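Local coordinates for protein AbyA5 (PDB 4YWF) that catalyses acetate elimination in spirotetronate biosynthesis, acting as an esterase-like lyase with an alpha/beta-hydrolase fold, at residues P89-P94 with E98-C103; R102-F107 with V128-A133; R323-D328 with F337-L342; W343-V348 with A360-A365. The protein carries 4 engineered substitutions. One frame throughout, in Å; residues are numbered along the deposited sequence.

Contact 1 of 4, residues P89-P94 with E98-C103; sequences PFVDSP and EALRRC
Glu98 meets Pro94 through its backbone and the root of its side chain. Its N donates to Pro94 O at 2.9 Å with an N-H...O angle of 164°, an ordinary main-chain bond of the helix's opening turn, and the helical path brings its CB to 3.4 Å from the same Pro94 O. Beyond CB the side chain leaves Pro94 behind: CG stands anti to the backbone N (chi1 -176°), the chain runs on extended, and the carboxylate ends beside Arg102, one turn further along. There OE2 takes NH1 of Arg102 at 2.9 Å in a salt bridge whose hydrogen bond is bent, met on the anti side of OE2 and 30° out of the carboxylate plane. Arg102 NH2 also makes a weak hydrogen bond to Tyr83 OH.

The bond from Glu98 N to Pro94 O closes the first turn of helix 94-111, where the loop after helix 76-87 passes into a new helix. Ser93 is the N-cap, its OG accepting from the N of Arg96, while Asp92 OD1 forms a salt bridge to the Arg96 side chain. The apolar part of the contact lies further back in the loop. Val91 CG2, set beside its own backbone N, rests 4.0 Å from Leu100 CB and 4.1 Å from Leu100 CD2, the two side chains crossing at about a right angle. Leu100 also touches Arg87 at the end of the preceding helix.

Contact 2 of 4, residues R102-F107 with V128-A133; sequences RCVAVF and VVRAWA
An edge-to-face aromatic pair, Phe107 against Trp132, joins helix 94-111 to strand 127-134, the second strand in the order of the alpha/beta-hydrolase sheet. Phe107 presents the CD2-CE2 side of its ring to one face of the indole: CE2 sits 3.7 Å above the indole plane, over its centre, and CD2 comes to 3.7 Å from Trp132 CE2. The Phe107 ring and the five-membered ring have centroids 4.9 Å apart and planes inclined at 63°. Trp132 points from the strand toward the helix, and with CG beside the backbone N (chi1 -68°) its indole lies with one face to Phe107. There the indole is fixed at a second point by a hydrogen bond from NE1 to Glu156 OE2, so its buried nitrogen has a partner. Replacing Trp132 with an alanine is likely to leave Phe107 without the face that receives its edge and Glu156 without its indole donor. Phe107 also meets the ring of Trp110, further along its own helix.

Nearer the start of the strand, Arg130 extends beside Val104, but its polar end is held by a salt bridge from NH2 to Glu121 OE1. Toward the helix it makes only a distant touch, NH1 lying 4.4 Å from Val104 CG1.

Contact 3 of 4, residues R323-D328 with F337-L342; sequences RTITHD and FPHTRL
His327 is the tightly packed centre of this contact, gripped by both Thr340 and His339. Its NE2 shares a hydrogen bond with Thr340 OG1 at 3.0 Å, and its CE1 edge is directed at a face of the His339 ring, 3.4 Å above that plane and offset toward the rim. The two imidazoles form an offset edge-to-face pair, planes at 64° and centroids 5.0 Å apart. His336 stacks on the His327 ring as well, and its carbonyl oxygen is a further partner of Thr340 OG1. Equally close, His339 NE2 and CE1 each lie 3.6 Å from Ile325 CD1; His339 ND1 is buried with no partner in the model. With an alanine in place of His339, Ile325 CD1 and His327 CE1 would probably lose the ring they lean on, His327 then relying on Thr340 and His336.

Strand 322-327 is the last strand of the alpha/beta-hydrolase sheet, and helix 337-351 runs back along it, antiparallel at 172° with short-segment axes 10.7 Å apart. The residues between them form the loop in which this superfamily's catalytic histidine is commonly found.

The helix's other flank is loose: Phe337 CB points away from the strand, Pro338 is exposed, and the Phe337 and Arg341 side chains are not modelled beyond CB.

Contact 4 of 4, residues W343-V348 with A360-A365; sequences WTLAQV and AAVDGA
The carboxylate of Asp363 brings OD1 to 4.2 Å from Ala346 CB, a peripheral touch at the exposed margin of the contact. The other flat group, the indole of Trp343, leaves its helix in the direction away from 360-365. Over one face of its ring, displaced toward the rim, Gln347 CG sits 3.8 Å above the plane. The indole also packs against Ala297 and Val299 of strand 296-301, and against Leu366, the last modelled residue, so it serves the sheet side of helix 337-351.

Between the two helices the joint is made by a valine. Val362 sends its two methyls to different neighbours. CG1, anti to the backbone N (chi1 173°), comes to 3.9 Å from Ala346 CB and 4.0 Å from Ala346 N, while CG2, beside the backbone N, lies 4.0 Å from Leu345 CD2. With only a methyl on Ala346, the backbones come close here, its CA being 6.2 Å from that of Val362. Leu345 and Val362 cross at about a right angle, and both also touch Tyr168, which extends the apolar patch beyond the two helices. A turn further on, Leu349 of helix 337-351 adds another side chain against Val362.

The axes of the short segments pass 9.5 Å apart with a signed crossing angle of -152°. Helix 356-365 thus folds back over the outer side of helix 337-351, forming the antiparallel helical hairpin with which the modelled chain ends.

Overall arrangement
Contacts 1 and 2 follow one another along helix 94-111, sharing Arg102 and Cys103, with centres 13 Å apart. Contacts 3 and 4 are similarly joined by helix 337-351, their centres 11 Å apart, and they touch directly: Arg323 NE lies 2.6 Å from Gln347 OE1, probably a hydrogen bond, and Ile325 CD1 packs 3.8 Å from Trp343 CD1. The two pairs are well separated. Contacts 2 and 3 reach the same sheet at widely spaced strands, while contacts 1 and 4 have centres 35 Å apart, on opposite sides of the chain's centre. Contact 3 is the one that borders the loop after the last strand; contacts 1 and 2 keep their nearest atoms about 19 and 17 Å from contact 3.

Contact 1 of 4, residues P89-P94 with E98-C103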
loop_
_atom_site.group_PDB
_atom_site.type_symbol
_atom_site.label_atom_id
_atom_site.label_comp_id
_atom_site.label_asym_id
_atom_site.label_seq_id
_atom_site.Cartn_x
_atom_site.Cartn_y
_atom_site.Cartn_z
ATOM N N PRO A 89 -0.767 14.266 0.048
ATOM C CA PRO A 89 -0.018 12.992 0.012
ATOM C C PRO A 89 0.396 12.435 1.402
ATOM O O PRO A 89 0.719 11.248 1.549
ATOM C CB PRO A 89 1.159 13.355 -0.882
ATOM C CG PRO A 89 1.479 14.841 -0.460
ATOM C CD PRO A 89 0.102 15.428 -0.267
ATOM N N PHE A 90 0.386 13.282 2.427
ATOM C CA PHE A 90 0.726 12.922 3.811
ATOM C C PHE A 90 0.449 14.128 4.733
ATOM O O PHE A 90 0.427 15.269 4.304
ATOM C CB PHE A 90 2.195 12.454 3.999
ATOM C CG PHE A 90 3.201 13.553 3.913
ATOM C CD1 PHE A 90 3.712 13.951 2.663
ATOM C CD2 PHE A 90 3.663 14.164 5.052
ATOM C CE1 PHE A 90 4.649 14.980 2.553
ATOM C CE2 PHE A 90 4.597 15.177 4.952
ATOM C CZ PHE A 90 5.073 15.601 3.703
ATOM N N VAL A 91 0.218 13.851 6.001
ATOM C CA VAL A 91 -0.296 14.858 6.907
ATOM C C VAL A 91 0.809 15.822 7.303
ATOM O O VAL A 91 1.774 15.433 7.930
ATOM C CB VAL A 91 -0.939 14.227 8.151
ATOM C CG1 VAL A 91 -1.253 15.281 9.225
ATOM C CG2 VAL A 91 -2.216 13.511 7.760
ATOM N N ASP A 92 0.674 17.081 6.878
ATOM C CA ASP A 92 1.696 18.116 7.102
ATOM C C ASP A 92 1.137 19.420 7.636
ATOM O O ASP A 92 1.833 20.454 7.669
ATOM C CB ASP A 92 2.449 18.391 5.769
ATOM C CG ASP A 92 1.595 19.104 4.713
ATOM O OD1 ASP A 92 0.330 19.185 4.794
ATOM O OD2 ASP A 92 2.214 19.558 3.747
ATOM N N SER A 93 -0.121 19.393 8.074
ATOM C CA SER A 93 -0.840 20.597 8.445
ATOM C C SER A 93 -2.012 20.223 9.346
ATOM O O SER A 93 -2.371 19.046 9.380
ATOM C CB SER A 93 -1.448 21.231 7.211
ATOM O OG SER A 93 -2.526 20.405 6.727
ATOM N N PRO A 94 -2.597 21.215 10.057
ATOM C CA PRO A 94 -3.799 20.990 10.896
ATOM C C PRO A 94 -4.968 20.476 10.096
ATOM O O PRO A 94 -5.740 19.588 10.567
ATOM C CB PRO A 94 -4.095 22.375 11.475
ATOM C CG PRO A 94 -2.708 22.932 11.688
ATOM C CD PRO A 94 -1.969 22.519 10.390
ATOM N N GLU A 98 -6.762 16.859 10.530
ATOM C CA GLU A 98 -8.233 16.789 10.623
ATOM C C GLU A 98 -8.865 15.859 9.572
ATOM O O GLU A 98 -9.665 14.975 9.889
ATOM C CB GLU A 98 -8.829 18.176 10.513
ATOM C CG GLU A 98 -10.356 18.240 10.696
ATOM C CD GLU A 98 -10.953 19.587 10.312
ATOM O OE1 GLU A 98 -10.224 20.581 10.236
ATOM O OE2 GLU A 98 -12.175 19.668 10.094
ATOM N N ALA A 99 -8.493 16.067 8.321
ATOM C CA ALA A 99 -8.983 15.253 7.269
ATOM C C ALA A 99 -8.715 13.792 7.501
ATOM O O ALA A 99 -9.598 12.947 7.225
ATOM C CB ALA A 99 -8.419 15.723 5.905
ATOM N N LEU A 100 -7.537 13.445 8.023
ATOM C CA LEU A 100 -7.214 12.032 8.228
ATOM C C LEU A 100 -8.076 11.475 9.316
ATOM O O LEU A 100 -8.606 10.327 9.185
ATOM C CB LEU A 100 -5.742 11.752 8.601
ATOM C CG LEU A 100 -5.414 10.348 9.087
ATOM C CD1 LEU A 100 -5.687 9.464 7.869
ATOM C CD2 LEU A 100 -3.943 10.258 9.595
ATOM N N ARG A 101 -8.217 12.254 10.400
ATOM C CA ARG A 101 -9.124 11.790 11.437
ATOM C C ARG A 101 -10.567 11.594 10.880
ATOM O O ARG A 101 -11.234 10.607 11.235
ATOM C CB ARG A 101 -9.131 12.728 12.623
ATOM C CG ARG A 101 -10.153 12.318 13.665
ATOM C CD ARG A 101 -9.863 10.906 14.237
ATOM N NE ARG A 101 -11.003 10.385 15.014
ATOM C CZ ARG A 101 -11.264 9.101 15.238
ATOM N NH1 ARG A 101 -10.468 8.139 14.741
ATOM N NH2 ARG A 101 -12.346 8.771 15.944
ATOM N N ARG A 102 -11.057 12.510 10.027
ATOM C CA ARG A 102 -12.457 12.388 9.564
ATOM C C ARG A 102 -12.624 11.187 8.640
ATOM O O ARG A 102 -13.623 10.458 8.687
ATOM C CB ARG A 102 -12.942 13.707 8.926
ATOM C CG ARG A 102 -12.842 14.835 9.925
ATOM C CD ARG A 102 -13.043 16.197 9.293
ATOM N NE ARG A 102 -14.389 16.308 8.790
ATOM C CZ ARG A 102 -14.965 17.450 8.387
ATOM N NH1 ARG A 102 -14.322 18.599 8.442
ATOM N NH2 ARG A 102 -16.189 17.440 7.917
ATOM N N CYS A 103 -11.589 10.930 7.850
ATOM C CA CYS A 103 -11.554 9.721 7.047
ATOM C C CYS A 103 -11.689 8.435 7.835
ATOM O O CYS A 103 -12.604 7.600 7.573
ATOM C CB CYS A 103 -10.254 9.723 6.211
ATOM S SG CYS A 103 -10.142 8.361 5.068
#

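Contact 2 of 4, residues R102-F107 with V128-A133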
loop_
_atom_site.group_PDB
_atom_site.type_symbol
_atom_site.label_atom_id
_atom_site.label_comp_id
_atom_site.label_asym_id
_atom_site.label_seq_id
_atom_site.Cartn_x
_atom_site.Cartn_y
_atom_site.Cartn_z
ATOM N N ARG A 102 -11.057 12.510 10.027
ATOM C CA ARG A 102 -12.457 12.388 9.564
ATOM C C ARG A 102 -12.624 11.187 8.640
ATOM O O ARG A 102 -13.623 10.458 8.687
ATOM C CB ARG A 102 -12.942 13.707 8.926
ATOM C CG ARG A 102 -12.842 14.835 9.925
ATOM C CD ARG A 102 -13.043 16.197 9.293
ATOM N NE ARG A 102 -14.389 16.308 8.790
ATOM C CZ ARG A 102 -14.965 17.450 8.387
ATOM N NH1 ARG A 102 -14.322 18.599 8.442
ATOM N NH2 ARG A 102 -16.189 17.440 7.917
ATOM N N CYS A 103 -11.589 10.930 7.850
ATOM C CA CYS A 103 -11.554 9.721 7.047
ATOM C C CYS A 103 -11.689 8.435 7.835
ATOM O O CYS A 103 -12.604 7.600 7.573
ATOM C CB CYS A 103 -10.254 9.723 6.211
ATOM S SG CYS A 103 -10.142 8.361 5.068
ATOM N N VAL A 104 -10.857 8.301 8.867
ATOM C CA VAL A 104 -10.863 7.124 9.729
ATOM C C VAL A 104 -12.235 6.997 10.401
ATOM O O VAL A 104 -12.842 5.918 10.409
ATOM C CB VAL A 104 -9.762 7.180 10.812
ATOM C CG1 VAL A 104 -9.962 6.049 11.830
ATOM C CG2 VAL A 104 -8.392 7.147 10.190
ATOM N N ALA A 105 -12.717 8.087 10.964
ATOM C CA ALA A 105 -14.023 8.096 11.643
ATOM C C ALA A 105 -15.229 7.693 10.755
ATOM O O ALA A 105 -16.082 6.910 11.210
ATOM C CB ALA A 105 -14.288 9.459 12.291
ATOM N N VAL A 106 -15.337 8.245 9.535
ATOM C CA VAL A 106 -16.438 7.911 8.667
ATOM C C VAL A 106 -16.321 6.472 8.195
ATOM O O VAL A 106 -17.301 5.768 8.074
ATOM C CB VAL A 106 -16.670 8.858 7.439
ATOM C CG1 VAL A 106 -17.016 10.227 7.936
ATOM C CG2 VAL A 106 -15.507 8.916 6.488
ATOM N N PHE A 107 -15.102 6.026 7.910
ATOM C CA PHE A 107 -14.934 4.648 7.588
ATOM C C PHE A 107 -15.342 3.715 8.780
ATOM O O PHE A 107 -16.033 2.654 8.557
ATOM C CB PHE A 107 -13.536 4.315 7.084
ATOM C CG PHE A 107 -13.426 2.903 6.689
ATOM C CD1 PHE A 107 -13.897 2.497 5.458
ATOM C CD2 PHE A 107 -13.073 1.946 7.630
ATOM C CE1 PHE A 107 -13.932 1.156 5.102
ATOM C CE2 PHE A 107 -13.098 0.599 7.293
ATOM C CZ PHE A 107 -13.550 0.217 6.021
ATOM N N VAL A 128 2.351 3.019 17.418
ATOM C CA VAL A 128 1.152 2.245 17.243
ATOM C C VAL A 128 0.904 1.962 15.750
ATOM O O VAL A 128 1.135 2.809 14.957
ATOM C CB VAL A 128 -0.049 2.958 17.866
ATOM C CG1 VAL A 128 -1.381 2.362 17.365
ATOM C CG2 VAL A 128 0.066 2.864 19.389
ATOM N N VAL A 129 0.444 0.760 15.398
ATOM C CA VAL A 129 0.028 0.437 13.999
ATOM C C VAL A 129 -1.414 -0.027 14.048
ATOM O O VAL A 129 -1.694 -0.968 14.783
ATOM C CB VAL A 129 0.893 -0.733 13.427
ATOM C CG1 VAL A 129 0.476 -1.102 12.017
ATOM C CG2 VAL A 129 2.349 -0.352 13.437
ATOM N N ARG A 130 -2.324 0.609 13.298
ATOM C CA ARG A 130 -3.707 0.123 13.149
ATOM C C ARG A 130 -3.941 -0.601 11.823
ATOM O O ARG A 130 -3.271 -0.325 10.815
ATOM C CB ARG A 130 -4.739 1.272 13.299
ATOM C CG ARG A 130 -4.891 1.726 14.734
ATOM C CD ARG A 130 -5.513 3.100 14.878
ATOM N NE ARG A 130 -6.223 3.210 16.158
ATOM C CZ ARG A 130 -7.512 3.516 16.310
ATOM N NH1 ARG A 130 -8.281 3.811 15.268
ATOM N NH2 ARG A 130 -8.044 3.541 17.530
ATOM N N ALA A 131 -4.928 -1.504 11.819
ATOM C CA ALA A 131 -5.244 -2.327 10.655
ATOM C C ALA A 131 -6.725 -2.620 10.671
ATOM O O ALA A 131 -7.383 -2.525 11.733
ATOM C CB ALA A 131 -4.389 -3.599 10.703
ATOM N N TRP A 132 -7.274 -2.950 9.518
ATOM C CA TRP A 132 -8.651 -3.403 9.410
ATOM C C TRP A 132 -8.605 -4.829 8.919
ATOM O O TRP A 132 -7.766 -5.143 8.079
ATOM C CB TRP A 132 -9.440 -2.566 8.410
ATOM C CG TRP A 132 -9.662 -1.194 8.844
ATOM C CD1 TRP A 132 -9.068 -0.054 8.345
ATOM C CD2 TRP A 132 -10.553 -0.764 9.886
ATOM N NE1 TRP A 132 -9.549 1.067 9.024
ATOM C CE2 TRP A 132 -10.456 0.651 9.971
ATOM C CE3 TRP A 132 -11.456 -1.431 10.725
ATOM C CZ2 TRP A 132 -11.182 1.385 10.890
ATOM C CZ3 TRP A 132 -12.225 -0.669 11.614
ATOM C CH2 TRP A 132 -12.083 0.708 11.678
ATOM N N ALA A 133 -9.482 -5.689 9.428
ATOM C CA ALA A 133 -9.454 -7.095 9.054
ATOM C C ALA A 133 -10.845 -7.687 8.898
ATOM O O ALA A 133 -11.812 -7.165 9.447
ATOM C CB ALA A 133 -8.700 -7.887 10.090
#

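Contact 3 of 4, residues R323-D328 with F337-L342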
loop_
_atom_site.group_PDB
_atom_site.type_symbol
_atom_site.label_atom_id
_atom_site.label_comp_id
_atom_site.label_asym_id
_atom_site.label_seq_id
_atom_site.Cartn_x
_atom_site.Cartn_y
_atom_site.Cartn_z
ATOM N N ARG A 323 6.082 -13.731 -12.176
ATOM C CA ARG A 323 4.995 -13.507 -13.109
ATOM C C ARG A 323 4.817 -12.032 -13.215
ATOM O O ARG A 323 4.790 -11.323 -12.211
ATOM C CB ARG A 323 3.699 -14.118 -12.592
ATOM C CG ARG A 323 3.826 -15.557 -12.139
ATOM C CD ARG A 323 4.130 -15.748 -10.650
ATOM N NE ARG A 323 2.917 -16.296 -10.156
ATOM C CZ ARG A 323 2.710 -17.540 -9.798
ATOM N NH1 ARG A 323 3.657 -18.456 -9.712
ATOM N NH2 ARG A 323 1.518 -17.815 -9.448
ATOM N N THR A 324 4.611 -11.571 -14.433
ATOM C CA THR A 324 4.578 -10.205 -14.696
ATOM C C THR A 324 3.828 -9.882 -15.956
ATOM O O THR A 324 3.800 -10.662 -16.927
ATOM C CB THR A 324 6.027 -9.661 -14.713
ATOM O OG1 THR A 324 5.999 -8.236 -14.707
ATOM C CG2 THR A 324 6.881 -10.217 -15.892
ATOM N N ILE A 325 3.314 -8.658 -15.929
ATOM C CA ILE A 325 2.644 -8.028 -17.031
ATOM C C ILE A 325 3.053 -6.543 -17.018
ATOM O O ILE A 325 3.322 -5.982 -15.956
ATOM C CB ILE A 325 1.131 -8.243 -16.801
ATOM C CG1 ILE A 325 0.369 -8.165 -18.081
ATOM C CG2 ILE A 325 0.597 -7.342 -15.688
ATOM C CD1 ILE A 325 -1.086 -8.598 -17.957
ATOM N N THR A 326 3.114 -5.900 -18.176
ATOM C CA THR A 326 3.522 -4.521 -18.261
ATOM C C THR A 326 2.388 -3.741 -18.966
ATOM O O THR A 326 2.031 -4.054 -20.067
ATOM C CB THR A 326 4.859 -4.398 -19.048
ATOM O OG1 THR A 326 5.976 -4.776 -18.230
ATOM C CG2 THR A 326 5.111 -2.981 -19.525
ATOM N N HIS A 327 1.848 -2.711 -18.363
ATOM C CA HIS A 327 0.882 -1.862 -19.100
ATOM C C HIS A 327 1.664 -0.697 -19.695
ATOM O O HIS A 327 2.528 -0.119 -19.026
ATOM C CB HIS A 327 -0.228 -1.310 -18.216
ATOM C CG HIS A 327 -0.992 -2.338 -17.452
ATOM N ND1 HIS A 327 -1.755 -3.315 -18.058
ATOM C CD2 HIS A 327 -1.143 -2.519 -16.115
ATOM C CE1 HIS A 327 -2.327 -4.067 -17.132
ATOM N NE2 HIS A 327 -1.965 -3.612 -15.947
ATOM N N ASP A 328 1.378 -0.350 -20.946
ATOM C CA ASP A 328 1.968 0.846 -21.552
ATOM C C ASP A 328 1.200 2.060 -20.992
ATOM O O ASP A 328 0.259 2.609 -21.609
ATOM C CB ASP A 328 1.976 0.745 -23.093
ATOM C CG ASP A 328 2.372 2.047 -23.760
ATOM O OD1 ASP A 328 3.348 2.691 -23.301
ATOM O OD2 ASP A 328 1.671 2.428 -24.738
ATOM N N PHE A 337 -6.937 -0.069 -14.394
ATOM C CA PHE A 337 -7.242 -0.545 -13.043
ATOM C C PHE A 337 -8.038 -1.867 -13.076
ATOM O O PHE A 337 -7.709 -2.788 -12.329
ATOM C CB PHE A 337 -7.931 0.519 -12.172
ATOM N N PRO A 338 -9.065 -1.967 -13.958
ATOM C CA PRO A 338 -9.865 -3.184 -14.110
ATOM C C PRO A 338 -8.999 -4.427 -14.336
ATOM O O PRO A 338 -9.097 -5.430 -13.600
ATOM C CB PRO A 338 -10.751 -2.850 -15.326
ATOM C CG PRO A 338 -10.975 -1.387 -15.199
ATOM C CD PRO A 338 -9.641 -0.856 -14.748
ATOM N N HIS A 339 -8.119 -4.314 -15.309
ATOM C CA HIS A 339 -7.177 -5.340 -15.664
ATOM C C HIS A 339 -6.222 -5.664 -14.476
ATOM O O HIS A 339 -5.978 -6.820 -14.179
ATOM C CB HIS A 339 -6.385 -4.878 -16.873
ATOM C CG HIS A 339 -5.537 -5.942 -17.494
ATOM N ND1 HIS A 339 -5.314 -7.165 -16.899
ATOM C CD2 HIS A 339 -4.848 -5.966 -18.659
ATOM C CE1 HIS A 339 -4.579 -7.920 -17.689
ATOM N NE2 HIS A 339 -4.260 -7.209 -18.752
ATOM N N THR A 340 -5.701 -4.649 -13.804
ATOM C CA THR A 340 -4.741 -4.842 -12.734
ATOM C C THR A 340 -5.398 -5.519 -11.541
ATOM O O THR A 340 -4.838 -6.450 -10.984
ATOM C CB THR A 340 -4.108 -3.526 -12.272
ATOM O OG1 THR A 340 -3.316 -2.989 -13.326
ATOM C CG2 THR A 340 -3.219 -3.755 -11.024
ATOM N N ARG A 341 -6.589 -5.075 -11.171
ATOM C CA ARG A 341 -7.315 -5.652 -10.043
ATOM C C ARG A 341 -7.611 -7.142 -10.327
ATOM O O ARG A 341 -7.384 -8.044 -9.467
ATOM C CB ARG A 341 -8.628 -4.881 -9.844
ATOM N N LEU A 342 -8.011 -7.418 -11.564
ATOM C CA LEU A 342 -8.287 -8.817 -11.935
ATOM C C LEU A 342 -7.022 -9.664 -12.029
ATOM O O LEU A 342 -7.004 -10.816 -11.587
ATOM C CB LEU A 342 -9.113 -8.917 -13.228
ATOM C CG LEU A 342 -10.571 -8.496 -12.938
ATOM C CD1 LEU A 342 -11.314 -8.251 -14.240
ATOM C CD2 LEU A 342 -11.331 -9.468 -12.043
#

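Contact 4 of 4, residues W343-V348 with A360-A365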
loop_
_atom_site.group_PDB
_atom_site.type_symbol
_atom_site.label_atom_id
_atom_site.label_comp_id
_atom_site.label_asym_id
_atom_site.label_seq_id
_atom_site.Cartn_x
_atom_site.Cartn_y
_atom_site.Cartn_z
ATOM N N TRP A 343 -5.952 -9.128 -12.587
ATOM C CA TRP A 343 -4.760 -9.967 -12.769
ATOM C C TRP A 343 -4.179 -10.319 -11.418
ATOM O O TRP A 343 -3.811 -11.493 -11.186
ATOM C CB TRP A 343 -3.768 -9.315 -13.691
ATOM C CG TRP A 343 -2.569 -10.127 -14.084
ATOM C CD1 TRP A 343 -2.446 -10.892 -15.203
ATOM C CD2 TRP A 343 -1.265 -10.140 -13.454
ATOM N NE1 TRP A 343 -1.167 -11.406 -15.284
ATOM C CE2 TRP A 343 -0.421 -10.945 -14.247
ATOM C CE3 TRP A 343 -0.726 -9.517 -12.328
ATOM C CZ2 TRP A 343 0.929 -11.190 -13.913
ATOM C CZ3 TRP A 343 0.612 -9.753 -12.001
ATOM C CH2 TRP A 343 1.414 -10.586 -12.777
ATOM N N THR A 344 -4.121 -9.331 -10.522
ATOM C CA THR A 344 -3.512 -9.494 -9.219
ATOM C C THR A 344 -4.320 -10.470 -8.405
ATOM O O THR A 344 -3.794 -11.387 -7.744
ATOM C CB THR A 344 -3.300 -8.165 -8.448
ATOM O OG1 THR A 344 -4.520 -7.414 -8.302
ATOM C CG2 THR A 344 -2.314 -7.312 -9.163
ATOM N N LEU A 345 -5.604 -10.299 -8.461
ATOM C CA LEU A 345 -6.483 -11.228 -7.848
ATOM C C LEU A 345 -6.258 -12.680 -8.310
ATOM O O LEU A 345 -6.067 -13.595 -7.490
ATOM C CB LEU A 345 -7.911 -10.739 -8.036
ATOM C CG LEU A 345 -8.952 -11.627 -7.432
ATOM C CD1 LEU A 345 -8.694 -11.782 -5.910
ATOM C CD2 LEU A 345 -10.323 -11.039 -7.720
ATOM N N ALA A 346 -6.193 -12.868 -9.619
ATOM C CA ALA A 346 -6.015 -14.165 -10.208
ATOM C C ALA A 346 -4.715 -14.769 -9.727
ATOM O O ALA A 346 -4.644 -15.936 -9.402
ATOM C CB ALA A 346 -5.991 -14.039 -11.714
ATOM N N GLN A 347 -3.675 -13.940 -9.659
ATOM C CA GLN A 347 -2.406 -14.395 -9.161
ATOM C C GLN A 347 -2.470 -14.876 -7.681
ATOM O O GLN A 347 -1.951 -15.936 -7.372
ATOM C CB GLN A 347 -1.352 -13.277 -9.297
ATOM C CG GLN A 347 -0.869 -13.114 -10.732
ATOM C CD GLN A 347 0.025 -14.257 -11.160
ATOM O OE1 GLN A 347 0.864 -14.747 -10.398
ATOM N NE2 GLN A 347 -0.097 -14.639 -12.407
ATOM N N VAL A 348 -3.090 -14.111 -6.771
ATOM C CA VAL A 348 -3.118 -14.550 -5.364
ATOM C C VAL A 348 -4.005 -15.755 -5.173
ATOM O O VAL A 348 -3.681 -16.631 -4.409
ATOM C CB VAL A 348 -3.515 -13.501 -4.350
ATOM C CG1 VAL A 348 -4.911 -12.981 -4.557
ATOM C CG2 VAL A 348 -3.402 -14.132 -2.949
ATOM N N ALA A 360 -11.723 -19.938 -11.859
ATOM C CA ALA A 360 -12.310 -19.904 -13.232
ATOM C C ALA A 360 -13.229 -18.685 -13.478
ATOM O O ALA A 360 -13.186 -18.099 -14.538
ATOM C CB ALA A 360 -13.074 -21.175 -13.492
ATOM N N ALA A 361 -14.046 -18.300 -12.502
ATOM C CA ALA A 361 -14.826 -17.039 -12.656
ATOM C C ALA A 361 -13.908 -15.826 -12.783
ATOM O O ALA A 361 -14.165 -14.933 -13.588
ATOM C CB ALA A 361 -15.806 -16.830 -11.503
ATOM N N VAL A 362 -12.845 -15.758 -11.979
ATOM C CA VAL A 362 -11.905 -14.616 -12.141
ATOM C C VAL A 362 -11.156 -14.689 -13.474
ATOM O O VAL A 362 -10.922 -13.672 -14.092
ATOM C CB VAL A 362 -10.924 -14.512 -10.958
ATOM C CG1 VAL A 362 -9.851 -13.453 -11.184
ATOM C CG2 VAL A 362 -11.709 -14.217 -9.672
ATOM N N ASP A 363 -10.748 -15.892 -13.864
ATOM C CA ASP A 363 -10.055 -16.127 -15.145
ATOM C C ASP A 363 -10.893 -15.712 -16.352
ATOM O O ASP A 363 -10.364 -15.124 -17.288
ATOM C CB ASP A 363 -9.588 -17.590 -15.281
ATOM C CG ASP A 363 -8.260 -17.857 -14.574
ATOM O OD1 ASP A 363 -7.402 -16.924 -14.483
ATOM O OD2 ASP A 363 -8.064 -18.999 -14.089
ATOM N N GLY A 364 -12.193 -15.983 -16.298
ATOM C CA GLY A 364 -13.127 -15.525 -17.313
ATOM C C GLY A 364 -13.234 -14.013 -17.359
ATOM O O GLY A 364 -13.057 -13.409 -18.417
ATOM N N ALA A 365 -13.502 -13.394 -16.208
ATOM C CA ALA A 365 -13.488 -11.950 -16.121
ATOM C C ALA A 365 -12.133 -11.400 -16.614
ATOM O O ALA A 365 -12.112 -10.428 -17.384
ATOM C CB ALA A 365 -13.829 -11.498 -14.710
#